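Local coordinates for protein bifunctional pinoresinol-lariciresinol reductase 1 (PDB 1QYD) that catalyses the NADPH-dependent, enantioselective reduction of (-)-pinoresinol to (-)-lariciresinol and on to (+)-secoisolariciresinol in lignan biosynthesis, at residues D78-A83 and G107-F112. Sequence-based numbering, arbitrary orientation.
Sequences DVVISA and GNIKRF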
loop_
_atom_site.group_PDB
_atom_site.type_symbol
_atom_site.label_atom_id
_atom_site.label_comp_id
_atom_site.label_asym_id
_atom_site.label_seq_id
_atom_site.Cartn_x
_atom_site.Cartn_y
_atom_site.Cartn_z
ATOM N N ASP A 78 -19.010 -24.208 5.632
ATOM C CA ASP A 78 -20.165 -23.449 5.174
ATOM C C ASP A 78 -19.920 -21.948 5.129
ATOM O O ASP A 78 -20.054 -21.302 4.085
ATOM C CB ASP A 78 -21.341 -23.698 6.092
ATOM C CG ASP A 78 -21.530 -25.142 6.528
ATOM O OD1 ASP A 78 -20.926 -26.053 5.960
ATOM O OD2 ASP A 78 -22.293 -25.358 7.464
ATOM N N VAL A 79 -19.583 -21.377 6.294
ATOM C CA VAL A 79 -19.273 -19.969 6.367
ATOM C C VAL A 79 -17.761 -19.783 6.419
ATOM O O VAL A 79 -17.049 -20.701 6.807
ATOM C CB VAL A 79 -19.976 -19.413 7.612
ATOM C CG1 VAL A 79 -19.924 -17.894 7.536
ATOM C CG2 VAL A 79 -21.446 -19.896 7.701
ATOM N N VAL A 80 -17.229 -18.675 5.897
ATOM C CA VAL A 80 -15.832 -18.241 6.048
ATOM C C VAL A 80 -15.862 -16.772 6.528
ATOM O O VAL A 80 -16.507 -15.875 5.964
ATOM C CB VAL A 80 -15.017 -18.329 4.718
ATOM C CG1 VAL A 80 -15.895 -17.923 3.559
ATOM C CG2 VAL A 80 -13.802 -17.386 4.740
ATOM N N ILE A 81 -15.175 -16.526 7.643
ATOM C CA ILE A 81 -15.096 -15.198 8.219
ATOM C C ILE A 81 -13.662 -14.728 8.130
ATOM O O ILE A 81 -12.767 -15.424 8.591
ATOM C CB ILE A 81 -15.575 -15.249 9.688
ATOM C CG1 ILE A 81 -17.023 -15.656 9.744
ATOM C CG2 ILE A 81 -15.523 -13.858 10.317
ATOM C CD1 ILE A 81 -17.437 -15.908 11.193
ATOM N N SER A 82 -13.398 -13.613 7.473
ATOM C CA SER A 82 -12.066 -13.058 7.486
ATOM C C SER A 82 -11.884 -11.900 8.467
ATOM O O SER A 82 -12.555 -10.872 8.352
ATOM C CB SER A 82 -11.734 -12.591 6.106
ATOM O OG SER A 82 -10.633 -11.683 6.097
ATOM N N ALA A 83 -10.967 -12.002 9.433
ATOM C CA ALA A 83 -10.657 -10.896 10.353
ATOM C C ALA A 83 -9.221 -10.457 10.145
ATOM O O ALA A 83 -8.504 -10.048 11.057
ATOM C CB ALA A 83 -10.834 -11.343 11.794
ATOM N N GLY A 107 -17.879 -23.893 -4.375
ATOM C CA GLY A 107 -19.221 -23.359 -4.525
ATOM C C GLY A 107 -20.035 -23.519 -3.278
ATOM O O GLY A 107 -21.084 -22.896 -3.133
ATOM N N ASN A 108 -19.541 -24.324 -2.347
ATOM C CA ASN A 108 -20.300 -24.631 -1.156
ATOM C C ASN A 108 -20.368 -23.597 -0.026
ATOM O O ASN A 108 -21.007 -23.902 0.986
ATOM C CB ASN A 108 -19.761 -25.958 -0.645
ATOM C CG ASN A 108 -18.419 -25.840 0.051
ATOM O OD1 ASN A 108 -18.313 -26.188 1.233
ATOM N ND2 ASN A 108 -17.405 -25.336 -0.661
ATOM N N ILE A 109 -19.738 -22.404 -0.133
ATOM C CA ILE A 109 -19.845 -21.373 0.904
ATOM C C ILE A 109 -21.201 -20.660 0.808
ATOM O O ILE A 109 -21.614 -20.151 -0.245
ATOM C CB ILE A 109 -18.640 -20.371 0.764
ATOM C CG1 ILE A 109 -17.712 -20.598 1.944
ATOM C CG2 ILE A 109 -19.012 -18.898 0.884
ATOM C CD1 ILE A 109 -16.760 -21.792 1.950
ATOM N N LYS A 110 -21.916 -20.735 1.943
ATOM C CA LYS A 110 -23.221 -20.116 2.138
ATOM C C LYS A 110 -23.136 -18.671 2.631
ATOM O O LYS A 110 -24.113 -17.931 2.532
ATOM C CB LYS A 110 -24.036 -20.938 3.144
ATOM C CG LYS A 110 -24.604 -22.256 2.637
ATOM C CD LYS A 110 -25.634 -21.913 1.567
ATOM C CE LYS A 110 -26.220 -23.143 0.887
ATOM N NZ LYS A 110 -27.218 -22.713 -0.072
ATOM N N ARG A 111 -21.979 -18.263 3.172
ATOM C CA ARG A 111 -21.714 -16.915 3.659
ATOM C C ARG A 111 -20.258 -16.619 3.910
ATOM O O ARG A 111 -19.526 -17.355 4.559
ATOM C CB ARG A 111 -22.381 -16.597 4.989
ATOM C CG ARG A 111 -22.606 -15.110 5.223
ATOM C CD ARG A 111 -23.681 -14.582 4.287
ATOM N NE ARG A 111 -24.939 -15.287 4.429
ATOM C CZ ARG A 111 -25.865 -14.903 5.294
ATOM N NH1 ARG A 111 -25.690 -13.846 6.095
ATOM N NH2 ARG A 111 -27.006 -15.574 5.308
ATOM N N PHE A 112 -19.939 -15.441 3.411
ATOM C CA PHE A 112 -18.639 -14.820 3.571
ATOM C C PHE A 112 -18.815 -13.428 4.172
ATOM O O PHE A 112 -19.565 -12.591 3.654
ATOM C CB PHE A 112 -17.987 -14.708 2.239
ATOM C CG PHE A 112 -16.597 -14.125 2.303
ATOM C CD1 PHE A 112 -15.729 -14.458 3.334
ATOM C CD2 PHE A 112 -16.171 -13.291 1.272
ATOM C CE1 PHE A 112 -14.424 -13.956 3.328
ATOM C CE2 PHE A 112 -14.874 -12.787 1.266
ATOM C CZ PHE A 112 -13.999 -13.123 2.298
#
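The F112 ring turns an edge to V80: F112 CD1 meets the carbonyl O of V80, which lies near the ring plane, and the same CD1 is 3.5 Å from V80 CG1. S82 CB comes up obliquely, 4.1 Å from F112 CE1. With CG anti to the backbone N (chi1 -178°), the ring lies beside V80, and V100 and I103 of helix 96-105 pack against it. V80 CG1 also touches I109 CG1 at 3.6 Å, the two side chains crossing at about a right angle. An alanine in place of F112 would probably leave a gap between V80, S82 and the helix. On the other face of the sheet V79 and R111 run side by side, V79 CG1 3.8 Å from R111 CB, before the arginine chain bends away and its guanidinium hydrogen-bonds to T153, T213 and the carbonyl of D210. Two backbone hydrogen bonds join the segments: K110 N to D78 O, and V80 N to R111 O at 3.0 Å, the latter nearly straight onto the carbonyl. V79 thus pairs with R111 and V80 with F112, in parallel. Strand 79-82, helix 96-105 and strand 111-113 form a beta-alpha-beta crossover, placing 111-113 at the margin of this chain's parallel sheet in the Rossmann-type NADP-binding fold.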